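Side-chain contact in Two-component system response regulator/GGDEF domain protein (Aeromonas salmonicida, PDB 3LUF), which probably makes the second messenger cyclic di-GMP from two GTP molecules, the present fragment holding its two tandem receiver domains, each with a bound magnesium ion: residues Asp99-Asp104 / Gln110-Leu115. Sequence-based numbering, arbitrary orientation.
Sequences DYVMKD and QYAVGL
Val101 and Ala112 bring their CA atoms to 5.9 Å where the axes of strand 99-102 and of the 110-115 part of helix 106-122 approach to 7.8 Å, roughly antiparallel, their N-to-C directions 142° apart. This is the last beta-alpha unit of a CheY-like receiver domain: strand 99-102 is an outermost strand of the parallel sheet with order 2-1-3-4-5, and the chain turns back to lay the closing helix over it. Val101 straddles the Ala112 methyl, since both CG1 and CG2 stand 3.6 Å from Ala112 CB; with chi1 at 174° CG2 sits anti to the carbonyl carbon, beside the backbone N, and also reaches the edge of the Tyr111 ring, 3.9 Å from CD2 and near the ring plane. Leu115 extends this apolar patch, its CD2 lying 4.4 Å from Val101 CG2. Beyond Val101, Lys103 sends NZ to salt bridges with Asp55, a magnesium ligand and the predicted phosphorylation site, and Glu11. The polar end of the contact also joins domains and subunits: Gln236 NE2, from helix 232-248, hydrogen-bonds Asp99 OD2, and Lys219 of the second subunit forms a salt bridge with Asp99 OD1. That oxygen accepts a weak bond from Tyr100 N as well, so both carboxylate oxygens are engaged and the group's rotation is restrained. The Asp99 and Tyr111 side chains meet head-on from their two backbones, the carboxylate plane 85° to the ring plane. Tyr111 OH donates to the syn lone pair of Asp99 OD2 at 2.7 Å, and that oxygen lies at the ring edge.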
loop_
_atom_site.group_PDB
_atom_site.type_symbol
_atom_site.label_atom_id
_atom_site.label_comp_id
_atom_site.label_asym_id
_atom_site.label_seq_id
_atom_site.Cartn_x
_atom_site.Cartn_y
_atom_site.Cartn_z
ATOM N N ASP B 99 11.764 -3.552 16.052
ATOM C CA ASP B 99 11.668 -2.313 15.286
ATOM C C ASP B 99 12.122 -1.191 16.222
ATOM O O ASP B 99 12.468 -1.450 17.377
ATOM C CB ASP B 99 10.209 -2.139 14.814
ATOM C CG ASP B 99 10.046 -1.125 13.678
ATOM O OD1 ASP B 99 11.058 -0.554 13.193
ATOM O OD2 ASP B 99 8.876 -0.919 13.257
ATOM N N TYR B 100 12.159 0.040 15.724
ATOM C CA TYR B 100 12.372 1.186 16.599
ATOM C C TYR B 100 11.364 2.277 16.288
ATOM O O TYR B 100 10.777 2.310 15.202
ATOM C CB TYR B 100 13.807 1.740 16.499
ATOM C CG TYR B 100 14.165 2.246 15.128
ATOM C CD1 TYR B 100 14.104 3.609 14.824
ATOM C CD2 TYR B 100 14.555 1.348 14.121
ATOM C CE1 TYR B 100 14.442 4.058 13.551
ATOM C CE2 TYR B 100 14.883 1.792 12.856
ATOM C CZ TYR B 100 14.820 3.130 12.574
ATOM O OH TYR B 100 15.148 3.539 11.303
ATOM N N VAL B 101 11.182 3.164 17.261
ATOM C CA VAL B 101 10.258 4.284 17.167
ATOM C C VAL B 101 11.063 5.532 17.437
ATOM O O VAL B 101 11.819 5.594 18.414
ATOM C CB VAL B 101 9.118 4.167 18.210
ATOM C CG1 VAL B 101 8.226 5.412 18.224
ATOM C CG2 VAL B 101 8.261 2.951 17.901
HETATM N N MSE B 102 10.949 6.518 16.553
HETATM C CA MSE B 102 11.571 7.808 16.841
HETATM C C MSE B 102 10.767 8.563 17.887
HETATM O O MSE B 102 9.524 8.611 17.791
HETATM C CB MSE B 102 11.666 8.648 15.558
HETATM C CG MSE B 102 12.496 8.022 14.462
HETATM SE SE MSE B 102 14.383 7.700 14.930
HETATM C CE MSE B 102 14.946 9.394 15.632
ATOM N N LYS B 103 11.450 9.149 18.880
ATOM C CA LYS B 103 10.745 9.898 19.930
ATOM C C LYS B 103 11.146 11.362 19.999
ATOM O O LYS B 103 11.069 11.977 21.060
ATOM C CB LYS B 103 10.823 9.216 21.312
ATOM C CG LYS B 103 12.232 8.946 21.777
ATOM C CD LYS B 103 12.260 8.572 23.249
ATOM C CE LYS B 103 13.708 8.270 23.685
ATOM N NZ LYS B 103 13.752 8.322 25.187
ATOM N N ASP B 104 11.532 11.916 18.847
ATOM C CA ASP B 104 11.973 13.311 18.792
ATOM C C ASP B 104 10.817 14.299 18.662
ATOM O O ASP B 104 11.024 15.481 18.837
ATOM C CB ASP B 104 13.022 13.531 17.690
ATOM C CG ASP B 104 12.488 13.229 16.301
ATOM O OD1 ASP B 104 11.693 12.292 16.132
ATOM O OD2 ASP B 104 12.892 13.942 15.359
ATOM N N GLN B 110 3.679 8.767 17.393
ATOM C CA GLN B 110 2.461 8.185 16.899
ATOM C C GLN B 110 2.730 6.866 16.153
ATOM O O GLN B 110 1.889 5.985 16.156
ATOM C CB GLN B 110 1.721 9.185 16.001
ATOM C CG GLN B 110 0.335 8.775 15.617
ATOM C CD GLN B 110 -0.598 8.622 16.804
ATOM O OE1 GLN B 110 -0.402 9.225 17.869
ATOM N NE2 GLN B 110 -1.618 7.824 16.624
ATOM N N TYR B 111 3.895 6.736 15.516
ATOM C CA TYR B 111 4.262 5.467 14.869
ATOM C C TYR B 111 4.121 4.255 15.832
ATOM O O TYR B 111 3.662 3.170 15.437
ATOM C CB TYR B 111 5.687 5.535 14.295
ATOM C CG TYR B 111 6.149 4.286 13.593
ATOM C CD1 TYR B 111 5.871 4.070 12.228
ATOM C CD2 TYR B 111 6.866 3.312 14.280
ATOM C CE1 TYR B 111 6.313 2.882 11.573
ATOM C CE2 TYR B 111 7.297 2.157 13.652
ATOM C CZ TYR B 111 7.015 1.943 12.313
ATOM O OH TYR B 111 7.473 0.786 11.745
ATOM N N ALA B 112 4.529 4.447 17.077
ATOM C CA ALA B 112 4.492 3.354 18.070
ATOM C C ALA B 112 3.042 2.867 18.305
ATOM O O ALA B 112 2.774 1.675 18.542
ATOM C CB ALA B 112 5.148 3.845 19.365
ATOM N N VAL B 113 2.092 3.786 18.194
ATOM C CA VAL B 113 0.686 3.481 18.471
ATOM C C VAL B 113 0.107 2.539 17.411
ATOM O O VAL B 113 -0.450 1.475 17.720
ATOM C CB VAL B 113 -0.172 4.783 18.561
ATOM C CG1 VAL B 113 -1.617 4.445 18.859
ATOM C CG2 VAL B 113 0.386 5.731 19.618
ATOM N N GLY B 114 0.281 2.896 16.142
ATOM C CA GLY B 114 -0.132 2.027 15.053
ATOM C C GLY B 114 0.595 0.713 15.085
ATOM O O GLY B 114 0.005 -0.312 14.811
ATOM N N LEU B 115 1.871 0.738 15.463
ATOM C CA LEU B 115 2.672 -0.481 15.504
ATOM C C LEU B 115 2.138 -1.450 16.548
ATOM O O LEU B 115 1.935 -2.630 16.245
ATOM C CB LEU B 115 4.109 -0.153 15.856
ATOM C CG LEU B 115 5.075 -1.327 16.001
ATOM C CD1 LEU B 115 5.109 -2.225 14.792
ATOM C CD2 LEU B 115 6.485 -0.799 16.300
#